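Local coordinates for UPF0053 protein HI0107 (Haemophilus influenzae, PDB 3LAE) that is of unknown function; this C-terminal transporter-associated domain belongs to a CBS-domain membrane protein whose family is tentatively linked to flavin adenine dinucleotide binding, at residues M11-L22 / W28-N39. Numbering follows the deposited sequence. Where two conformers were deposited one is given.
With PO4 (phosphate ion), chain C.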
loop_
_atom_site.group_PDB
_atom_site.type_symbol
_atom_site.label_atom_id
_atom_site.label_comp_id
_atom_site.label_asym_id
_atom_site.label_seq_id
_atom_site.Cartn_x
_atom_site.Cartn_y
_atom_site.Cartn_z
HETATM N N MSE A 11 8.225 4.093 -3.732
HETATM C CA MSE A 11 7.022 4.918 -3.790
HETATM C C MSE A 11 6.442 5.027 -2.394
HETATM O O MSE A 11 6.409 4.035 -1.681
HETATM C CB MSE A 11 5.953 4.241 -4.659
HETATM C CG MSE A 11 6.309 4.047 -6.107
HETATM SE SE MSE A 11 6.345 5.734 -7.061
HETATM C CE MSE A 11 4.927 6.667 -6.138
ATOM N N ILE A 12 5.965 6.202 -2.017
ATOM C CA ILE A 12 5.169 6.349 -0.808
ATOM C C ILE A 12 3.722 6.479 -1.235
ATOM O O ILE A 12 3.374 7.403 -1.975
ATOM C CB ILE A 12 5.568 7.584 0.006
ATOM C CG1 ILE A 12 7.073 7.574 0.251
ATOM C CG2 ILE A 12 4.812 7.608 1.334
ATOM C CD1 ILE A 12 7.567 6.250 0.747
ATOM N N ILE A 13 2.899 5.537 -0.780
ATOM C CA ILE A 13 1.497 5.453 -1.171
ATOM C C ILE A 13 0.600 5.701 0.041
ATOM O O ILE A 13 0.937 5.300 1.156
ATOM C CB ILE A 13 1.187 4.050 -1.728
ATOM C CG1 ILE A 13 2.201 3.658 -2.810
ATOM C CG2 ILE A 13 -0.229 3.982 -2.271
ATOM C CD1 ILE A 13 2.169 4.541 -4.035
ATOM N N ASP A 14 -0.528 6.376 -0.164
ATOM C CA ASP A 14 -1.524 6.523 0.883
ATOM C C ASP A 14 -2.315 5.233 1.024
ATOM O O ASP A 14 -2.583 4.546 0.036
ATOM C CB ASP A 14 -2.540 7.594 0.494
ATOM C CG ASP A 14 -1.980 8.987 0.520
ATOM O OD1 ASP A 14 -0.957 9.236 1.192
ATOM O OD2 ASP A 14 -2.604 9.845 -0.141
ATOM N N GLY A 15 -2.740 4.933 2.245
ATOM C CA GLY A 15 -3.624 3.805 2.475
ATOM C C GLY A 15 -4.913 3.901 1.676
ATOM O O GLY A 15 -5.487 2.881 1.277
ATOM N N SER A 16 -5.369 5.128 1.427
ATOM C CA SER A 16 -6.616 5.351 0.695
ATOM C C SER A 16 -6.519 5.031 -0.795
ATOM O O SER A 16 -7.533 5.034 -1.499
ATOM C CB SER A 16 -7.046 6.801 0.841
ATOM O OG SER A 16 -6.076 7.656 0.252
ATOM N N ALA A 17 -5.305 4.772 -1.281
ATOM C CA ALA A 17 -5.114 4.525 -2.706
ATOM C C ALA A 17 -5.982 3.377 -3.211
ATOM O O ALA A 17 -6.012 2.297 -2.626
ATOM C CB ALA A 17 -3.654 4.251 -3.009
ATOM N N ASN A 18 -6.661 3.621 -4.322
ATOM C CA ASN A 18 -7.521 2.640 -4.960
ATOM C C ASN A 18 -6.682 1.581 -5.682
ATOM O O ASN A 18 -5.801 1.913 -6.489
ATOM C CB ASN A 18 -8.432 3.379 -5.935
ATOM C CG ASN A 18 -9.362 2.468 -6.669
ATOM O OD1 ASN A 18 -9.005 1.880 -7.689
ATOM N ND2 ASN A 18 -10.576 2.351 -6.165
ATOM N N LEU A 19 -6.932 0.312 -5.373
ATOM C CA LEU A 19 -6.127 -0.784 -5.909
ATOM C C LEU A 19 -6.166 -0.861 -7.428
ATOM O O LEU A 19 -5.132 -1.083 -8.070
ATOM C CB LEU A 19 -6.563 -2.127 -5.327
ATOM C CG LEU A 19 -6.329 -2.293 -3.836
ATOM C CD1 LEU A 19 -6.943 -3.604 -3.364
ATOM C CD2 LEU A 19 -4.839 -2.229 -3.492
ATOM N N ARG A 20 -7.354 -0.708 -8.011
ATOM C CA ARG A 20 -7.467 -0.755 -9.464
ATOM C C ARG A 20 -6.690 0.393 -10.106
ATOM O O ARG A 20 -6.057 0.206 -11.143
ATOM C CB ARG A 20 -8.936 -0.739 -9.878
ATOM C CG ARG A 20 -9.652 -2.046 -9.559
ATOM C CD ARG A 20 -11.097 -2.033 -10.024
ATOM N NE ARG A 20 -11.694 -3.361 -9.932
ATOM C CZ ARG A 20 -13.003 -3.595 -9.897
ATOM N NH1 ARG A 20 -13.864 -2.583 -9.938
ATOM N NH2 ARG A 20 -13.452 -4.840 -9.816
ATOM N N ASP A 21 -6.742 1.574 -9.493
ATOM C CA ASP A 21 -5.941 2.717 -9.952
ATOM C C ASP A 21 -4.442 2.418 -9.903
ATOM O O ASP A 21 -3.719 2.702 -10.854
ATOM C CB ASP A 21 -6.219 3.965 -9.102
ATOM C CG ASP A 21 -7.583 4.579 -9.366
ATOM O OD1 ASP A 21 -8.259 4.181 -10.335
ATOM O OD2 ASP A 21 -7.974 5.482 -8.592
ATOM N N LEU A 22 -3.979 1.857 -8.789
ATOM C CA LEU A 22 -2.567 1.502 -8.633
ATOM C C LEU A 22 -2.125 0.494 -9.686
ATOM O O LEU A 22 -1.068 0.640 -10.299
ATOM C CB LEU A 22 -2.315 0.917 -7.243
ATOM C CG LEU A 22 -2.426 1.878 -6.069
ATOM C CD1 LEU A 22 -2.291 1.104 -4.773
ATOM C CD2 LEU A 22 -1.343 2.953 -6.152
ATOM N N TRP A 28 1.135 -2.925 -11.480
ATOM C CA TRP A 28 1.236 -3.824 -10.339
ATOM C C TRP A 28 0.163 -4.886 -10.459
ATOM O O TRP A 28 -0.719 -4.807 -11.323
ATOM C CB TRP A 28 1.094 -3.070 -9.017
ATOM C CG TRP A 28 2.244 -2.140 -8.693
ATOM C CD1 TRP A 28 3.465 -2.086 -9.310
ATOM C CD2 TRP A 28 2.269 -1.143 -7.666
ATOM N NE1 TRP A 28 4.244 -1.113 -8.726
ATOM C CE2 TRP A 28 3.534 -0.522 -7.711
ATOM C CE3 TRP A 28 1.349 -0.726 -6.700
ATOM C CZ2 TRP A 28 3.894 0.505 -6.841
ATOM C CZ3 TRP A 28 1.707 0.296 -5.838
ATOM C CH2 TRP A 28 2.965 0.901 -5.915
ATOM N N GLU A 29 0.214 -5.885 -9.588
ATOM C CA GLU A 29 -0.758 -6.959 -9.690
ATOM C C GLU A 29 -1.386 -7.242 -8.346
ATOM O O GLU A 29 -1.459 -8.380 -7.889
ATOM C CB GLU A 29 -0.115 -8.191 -10.314
ATOM C CG GLU A 29 0.381 -7.896 -11.722
ATOM C CD GLU A 29 0.953 -9.104 -12.417
ATOM O OE1 GLU A 29 2.080 -9.502 -12.068
ATOM O OE2 GLU A 29 0.276 -9.647 -13.316
ATOM N N LEU A 30 -1.850 -6.170 -7.720
ATOM C CA LEU A 30 -2.534 -6.275 -6.449
ATOM C C LEU A 30 -3.872 -6.964 -6.658
ATOM O O LEU A 30 -4.548 -6.736 -7.663
ATOM C CB LEU A 30 -2.735 -4.885 -5.849
ATOM C CG LEU A 30 -1.407 -4.130 -5.742
ATOM C CD1 LEU A 30 -1.588 -2.769 -5.129
ATOM C CD2 LEU A 30 -0.430 -4.979 -4.933
ATOM N N ASP A 31 -4.228 -7.826 -5.714
ATOM C CA ASP A 31 -5.499 -8.552 -5.751
ATOM C C ASP A 31 -6.649 -7.591 -5.480
ATOM O O ASP A 31 -6.712 -6.979 -4.421
ATOM C CB ASP A 31 -5.467 -9.641 -4.682
ATOM C CG ASP A 31 -6.650 -10.594 -4.755
ATOM O OD1 ASP A 31 -7.648 -10.311 -5.452
ATOM O OD2 ASP A 31 -6.567 -11.645 -4.094
ATOM N N THR A 32 -7.553 -7.453 -6.441
ATOM C CA THR A 32 -8.656 -6.502 -6.310
ATOM C C THR A 32 -9.997 -7.171 -6.034
ATOM O O THR A 32 -11.036 -6.515 -6.004
ATOM C CB THR A 32 -8.822 -5.659 -7.586
ATOM O OG1 THR A 32 -9.127 -6.527 -8.682
ATOM C CG2 THR A 32 -7.548 -4.895 -7.903
ATOM N N GLU A 33 -9.978 -8.477 -5.826
ATOM C CA GLU A 33 -11.206 -9.249 -5.641
ATOM C C GLU A 33 -11.984 -8.873 -4.384
ATOM O O GLU A 33 -13.210 -8.773 -4.401
ATOM C CB GLU A 33 -10.868 -10.738 -5.604
ATOM C CG GLU A 33 -12.056 -11.672 -5.473
ATOM C CD GLU A 33 -11.612 -13.115 -5.338
ATOM O OE1 GLU A 33 -12.104 -13.811 -4.429
ATOM O OE2 GLU A 33 -10.745 -13.546 -6.127
ATOM N N ASP A 34 -11.267 -8.682 -3.282
ATOM C CA ASP A 34 -11.953 -8.505 -1.997
ATOM C C ASP A 34 -11.743 -7.152 -1.335
ATOM O O ASP A 34 -12.555 -6.724 -0.524
ATOM C CB ASP A 34 -11.556 -9.620 -1.041
ATOM C CG ASP A 34 -12.005 -10.973 -1.531
ATOM O OD1 ASP A 34 -13.202 -11.281 -1.387
ATOM O OD2 ASP A 34 -11.167 -11.727 -2.077
ATOM N N ALA A 35 -10.653 -6.485 -1.686
ATOM C CA ALA A 35 -10.346 -5.179 -1.133
ATOM C C ALA A 35 -10.499 -4.105 -2.198
ATOM O O ALA A 35 -10.386 -4.386 -3.396
ATOM C CB ALA A 35 -8.923 -5.168 -0.616
ATOM N N ARG A 36 -10.755 -2.877 -1.758
ATOM C CA ARG A 36 -10.850 -1.754 -2.679
ATOM C C ARG A 36 -9.606 -0.859 -2.624
ATOM O O ARG A 36 -9.187 -0.304 -3.636
ATOM C CB ARG A 36 -12.080 -0.909 -2.360
ATOM C CG ARG A 36 -12.362 0.152 -3.404
ATOM C CD ARG A 36 -13.550 1.022 -3.012
ATOM N NE ARG A 36 -14.638 0.232 -2.460
ATOM C CZ ARG A 36 -15.506 -0.444 -3.201
ATOM N NH1 ARG A 36 -15.401 -0.418 -4.521
ATOM N NH2 ARG A 36 -16.471 -1.149 -2.620
ATOM N N THR A 37 -9.036 -0.706 -1.434
ATOM C CA THR A 37 -7.917 0.218 -1.228
ATOM C C THR A 37 -6.676 -0.519 -0.744
ATOM O O THR A 37 -6.734 -1.673 -0.315
ATOM C CB THR A 37 -8.245 1.241 -0.132
ATOM O OG1 THR A 37 -8.500 0.518 1.079
ATOM C CG2 THR A 37 -9.453 2.078 -0.502
ATOM N N PHE A 38 -5.541 0.171 -0.801
ATOM C CA PHE A 38 -4.288 -0.379 -0.310
ATOM C C PHE A 38 -4.376 -0.720 1.180
ATOM O O PHE A 38 -3.943 -1.791 1.611
ATOM C CB PHE A 38 -3.162 0.630 -0.585
ATOM C CG PHE A 38 -1.784 0.041 -0.524
ATOM C CD1 PHE A 38 -1.479 -1.114 -1.226
ATOM C CD2 PHE A 38 -0.790 0.656 0.200
ATOM C CE1 PHE A 38 -0.223 -1.661 -1.179
ATOM C CE2 PHE A 38 0.482 0.115 0.243
ATOM C CZ PHE A 38 0.760 -1.048 -0.452
ATOM N N ASN A 39 -4.955 0.189 1.959
ATOM C CA ASN A 39 -5.258 -0.076 3.359
ATOM C C ASN A 39 -6.065 -1.367 3.506
ATOM O O ASN A 39 -5.724 -2.231 4.305
ATOM C CB ASN A 39 -6.014 1.109 3.968
ATOM C CG ASN A 39 -6.534 0.815 5.362
ATOM O OD1 ASN A 39 -5.761 0.514 6.277
ATOM N ND2 ASN A 39 -7.858 0.880 5.527
HETATM P P PO4 C . -13.343 0.533 -7.619
HETATM O O1 PO4 C . -13.564 1.601 -6.577
HETATM O O2 PO4 C . -13.455 1.149 -8.996
HETATM O O3 PO4 C . -11.997 -0.112 -7.463
HETATM O O4 PO4 C . -14.398 -0.533 -7.492
HETATM O O HOH W 1 -11.671 -7.304 -9.213
HETATM O O HOH W 2 -9.436 -5.409 -11.229
#
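The Phe38 ring receives Leu19 CD2 at its edge, near the ring plane, while Leu22 CD1 reaches it obliquely. The Trp28 indole is met in the same mixed fashion: selenomethionine Met11, in one of its conformers, lays CG at the edge, and Leu22 CB leans in at a slant, 4.1 Å from Trp28 CE3. In one of its conformers, Ile13 reaches Phe38 with CG2 and Trp28 with CD1, both obliquely. Leu19 is the most extensively covered residue here. Its chi1 of -66° sets CG beside the backbone N, against Arg36 O and Thr37 C; from there CD2 lies 3.7 Å from Leu30 CD1, and CD1 packs 3.7 Å from Ala35 CB.

Backbone bonds tie segment 11-22 to segment 28-39 beside this apolar layer. Leu19 N gives a nearly straight bond (178°) to Arg36 O; Asn39 N and Phe38 N hydrogen-bond to Gly15 O and Ala17 O, each at 2.8 Å. Asn18 and Thr37, paired in a single beta bridge, are both N-caps: Asn18 OD1 accepts from Asp21 N, Thr37 OG1 from Gly40 N. Asn18 ND2 also donates to phosphate O3 (3.1 Å), beside which the guanidinium groups of Arg20 and Arg36 gather; the ion is probably from the crystallisation liquor. One water joins Arg20 NH2 to Thr32 OG1; a second bonds Thr32 OG1 and, weakly, Arg20 NE.

The contact thus joins the N-capped starts of helices 19-26 and 38-45 against the antiparallel sheet of this transporter-associated domain, where strand 11-14 pairs with strand 72-80. Phe38 continues the core onto Ile63 of strand 61-69, Trp28 and Leu30 reach Leu61, and Leu19 and Leu30 touch Leu41 of helix 38-45.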